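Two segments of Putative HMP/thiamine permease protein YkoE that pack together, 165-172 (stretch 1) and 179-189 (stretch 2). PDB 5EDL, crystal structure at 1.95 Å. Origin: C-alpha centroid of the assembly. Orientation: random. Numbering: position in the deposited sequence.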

# COMPACT_ATOMS: atom_id res chain seq x y z
N VAL A 165 6.12 9.17 1.64
CA VAL A 165 6.21 9.36 0.21
C VAL A 165 5.17 10.38 -0.29
O VAL A 165 5.49 11.30 -1.05
CB VAL A 165 6.03 8.03 -0.54
CG1 VAL A 165 5.92 8.28 -2.05
CG2 VAL A 165 7.17 7.06 -0.20
N SER A 166 3.93 10.20 0.15
CA SER A 166 2.81 11.05 -0.26
C SER A 166 3.04 12.50 0.14
O SER A 166 2.86 13.41 -0.68
CB SER A 166 1.50 10.55 0.35
OG SER A 166 1.22 9.22 -0.07
N ASP A 167 3.46 12.70 1.39
CA ASP A 167 3.76 14.03 1.91
C ASP A 167 4.86 14.70 1.09
O ASP A 167 4.76 15.88 0.74
CB ASP A 167 4.17 13.96 3.39
CG ASP A 167 2.99 13.68 4.33
OD1 ASP A 167 1.84 13.79 3.87
OD2 ASP A 167 3.23 13.37 5.52
N SER A 168 5.91 13.93 0.80
CA SER A 168 7.02 14.42 -0.01
C SER A 168 6.54 14.89 -1.38
O SER A 168 6.94 15.95 -1.85
CB SER A 168 8.10 13.34 -0.20
OG SER A 168 8.71 13.03 1.04
N LEU A 169 5.67 14.11 -2.01
CA LEU A 169 5.07 14.51 -3.28
C LEU A 169 4.24 15.79 -3.11
O LEU A 169 4.34 16.71 -3.92
CB LEU A 169 4.21 13.39 -3.85
CG LEU A 169 4.98 12.22 -4.49
CD1 LEU A 169 4.08 11.00 -4.68
CD2 LEU A 169 5.59 12.66 -5.82
N ALA A 170 3.40 15.83 -2.07
CA ALA A 170 2.57 17.00 -1.80
C ALA A 170 3.40 18.28 -1.73
O ALA A 170 2.97 19.32 -2.22
CB ALA A 170 1.79 16.82 -0.52
N TYR A 171 4.58 18.19 -1.13
CA TYR A 171 5.48 19.33 -1.01
C TYR A 171 6.06 19.80 -2.36
O TYR A 171 6.58 20.90 -2.45
CB TYR A 171 6.64 18.99 -0.05
CG TYR A 171 6.25 18.80 1.41
CD1 TYR A 171 5.39 19.69 2.05
CD2 TYR A 171 6.74 17.73 2.14
CE1 TYR A 171 5.04 19.51 3.37
CE2 TYR A 171 6.38 17.54 3.47
CZ TYR A 171 5.54 18.44 4.08
OH TYR A 171 5.18 18.25 5.40
N THR A 172 5.97 18.98 -3.41
CA THR A 172 6.48 19.41 -4.72
C THR A 172 5.46 20.30 -5.44
O THR A 172 5.81 21.02 -6.37
CB THR A 172 6.83 18.21 -5.66
OG1 THR A 172 5.65 17.46 -5.99
CG2 THR A 172 7.84 17.28 -4.99
N ALA A 179 -7.01 15.94 -2.67
CA ALA A 179 -7.33 16.17 -1.27
C ALA A 179 -6.09 16.43 -0.40
O ALA A 179 -6.10 17.34 0.42
CB ALA A 179 -8.12 14.99 -0.71
N LEU A 180 -5.02 15.65 -0.59
CA LEU A 180 -3.81 15.85 0.23
C LEU A 180 -3.17 17.22 -0.05
O LEU A 180 -2.68 17.88 0.86
CB LEU A 180 -2.79 14.74 -0.00
CG LEU A 180 -1.46 14.90 0.74
CD1 LEU A 180 -1.65 14.91 2.26
CD2 LEU A 180 -0.48 13.78 0.34
N GLY A 181 -3.16 17.61 -1.32
CA GLY A 181 -2.69 18.94 -1.69
C GLY A 181 -3.54 20.05 -1.10
O GLY A 181 -3.01 21.06 -0.65
N LYS A 182 -4.85 19.87 -1.09
CA LYS A 182 -5.75 20.82 -0.46
C LYS A 182 -5.47 20.93 1.04
O LYS A 182 -5.52 22.03 1.61
CB LYS A 182 -7.21 20.42 -0.69
CG LYS A 182 -7.67 20.52 -2.14
CD LYS A 182 -9.18 20.34 -2.24
CE LYS A 182 -9.67 20.49 -3.68
NZ LYS A 182 -9.35 19.30 -4.52
N GLU A 183 -5.18 19.80 1.67
CA GLU A 183 -4.84 19.78 3.09
C GLU A 183 -3.58 20.60 3.36
O GLU A 183 -3.55 21.40 4.28
CB GLU A 183 -4.65 18.35 3.60
CG GLU A 183 -4.17 18.30 5.05
CD GLU A 183 -3.85 16.89 5.55
OE1 GLU A 183 -4.17 15.91 4.85
OE2 GLU A 183 -3.27 16.76 6.65
N LEU A 184 -2.55 20.38 2.55
CA LEU A 184 -1.31 21.15 2.68
C LEU A 184 -1.58 22.64 2.50
O LEU A 184 -1.02 23.46 3.22
CB LEU A 184 -0.27 20.68 1.67
CG LEU A 184 1.05 21.44 1.64
CD1 LEU A 184 1.70 21.45 3.02
CD2 LEU A 184 2.00 20.84 0.61
N LYS A 185 -2.44 22.98 1.55
CA LYS A 185 -2.81 24.38 1.32
C LYS A 185 -3.45 25.02 2.55
O LYS A 185 -3.06 26.10 2.99
CB LYS A 185 -3.76 24.49 0.12
CG LYS A 185 -3.05 24.60 -1.21
CD LYS A 185 -4.05 24.84 -2.34
CE LYS A 185 -5.03 25.95 -1.98
NZ LYS A 185 -6.16 26.03 -2.95
N LYS A 186 -4.44 24.33 3.11
CA LYS A 186 -5.08 24.75 4.35
C LYS A 186 -4.06 24.96 5.47
O LYS A 186 -4.05 26.00 6.12
CB LYS A 186 -6.14 23.73 4.77
CG LYS A 186 -6.80 23.99 6.11
CD LYS A 186 -7.64 22.78 6.53
CE LYS A 186 -8.28 22.96 7.90
NZ LYS A 186 -8.95 21.71 8.37
N LYS A 187 -3.19 23.97 5.69
CA LYS A 187 -2.20 24.08 6.75
C LYS A 187 -1.24 25.25 6.54
O LYS A 187 -0.88 25.94 7.48
CB LYS A 187 -1.41 22.78 6.88
CG LYS A 187 -2.16 21.71 7.67
CD LYS A 187 -1.41 20.39 7.65
CE LYS A 187 -2.21 19.30 8.34
NZ LYS A 187 -2.21 19.48 9.81
N ARG A 188 -0.85 25.48 5.29
CA ARG A 188 0.03 26.59 4.96
C ARG A 188 -0.65 27.95 5.16
O ARG A 188 -0.01 28.90 5.60
CB ARG A 188 0.54 26.44 3.53
CG ARG A 188 1.60 25.38 3.40
CD ARG A 188 2.15 25.31 2.00
NE ARG A 188 3.38 24.52 1.98
CZ ARG A 188 3.93 24.01 0.88
NH1 ARG A 188 3.35 24.20 -0.30
NH2 ARG A 188 5.05 23.31 0.97
N LYS A 189 -1.93 28.05 4.84
CA LYS A 189 -2.66 29.29 5.09
C LYS A 189 -2.74 29.56 6.58
O LYS A 189 -2.56 30.70 7.03
CB LYS A 189 -4.07 29.24 4.49
CG LYS A 189 -4.89 30.50 4.81
CD LYS A 189 -6.21 30.51 4.07
CE LYS A 189 -7.01 31.78 4.35
NZ LYS A 189 -6.26 33.00 3.97

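What holds these two helices together where they cross? Apolar side-chain packing does: Leu180 and Leu184 against Ala170, with Leu184 also against Tyr171. The contact is small, 296 Å² summed over both sides, and no hydrogen bond spans it. The axes cross at 65° and approach to 9.9 Å, so the helices meet over a short patch. Three residues spaced four apart on the second helix, Leu180, Leu184 and Arg188, have CA-to-CB bonds directed toward the first and supply all the side chains that reach it.

Which bumps fill which hollows? Leu180 and Leu184 are the bumps, and Ala170 offers the low ground between them. CB of Ala170 sits 3.9 Å from CD2 of Leu180 and 4.2 Å from CD2 of Leu184, so a single methyl touches both leucines. Both leucines adopt the same rotamer, t then p. The CA atoms of Ala170 and Gly181, the nearest CA pair across the contact, lie 5.6 Å apart, although Gly181 has no side chain to add.

How does Leu180 fit against the earlier turn? CD2 of Leu180 comes within 3.5 Å of the backbone O of Ser166 and 3.8 Å of CB of Ser166, and CD1 of Leu180 lies 4.0 Å from OD1 of Asp167. The O of Ser166 already accepts from the N of Ala170 at 2.8 Å, so the leucine packs against a satisfied backbone.

What closes the far end? Leu184 CD2 rests 3.4 Å from the O of Ala170 and 3.9 Å from CD1 of Tyr171, in the corner that backbone and ring make. The CA-to-CB bond of Tyr171 runs sideways, but the end of its side chain comes nearer to the second helix. Arg188 extends the ridge by another turn, bringing NH2 to 3.8 Å from CD1 of Tyr171, an oblique van der Waals touch at the exposed margin.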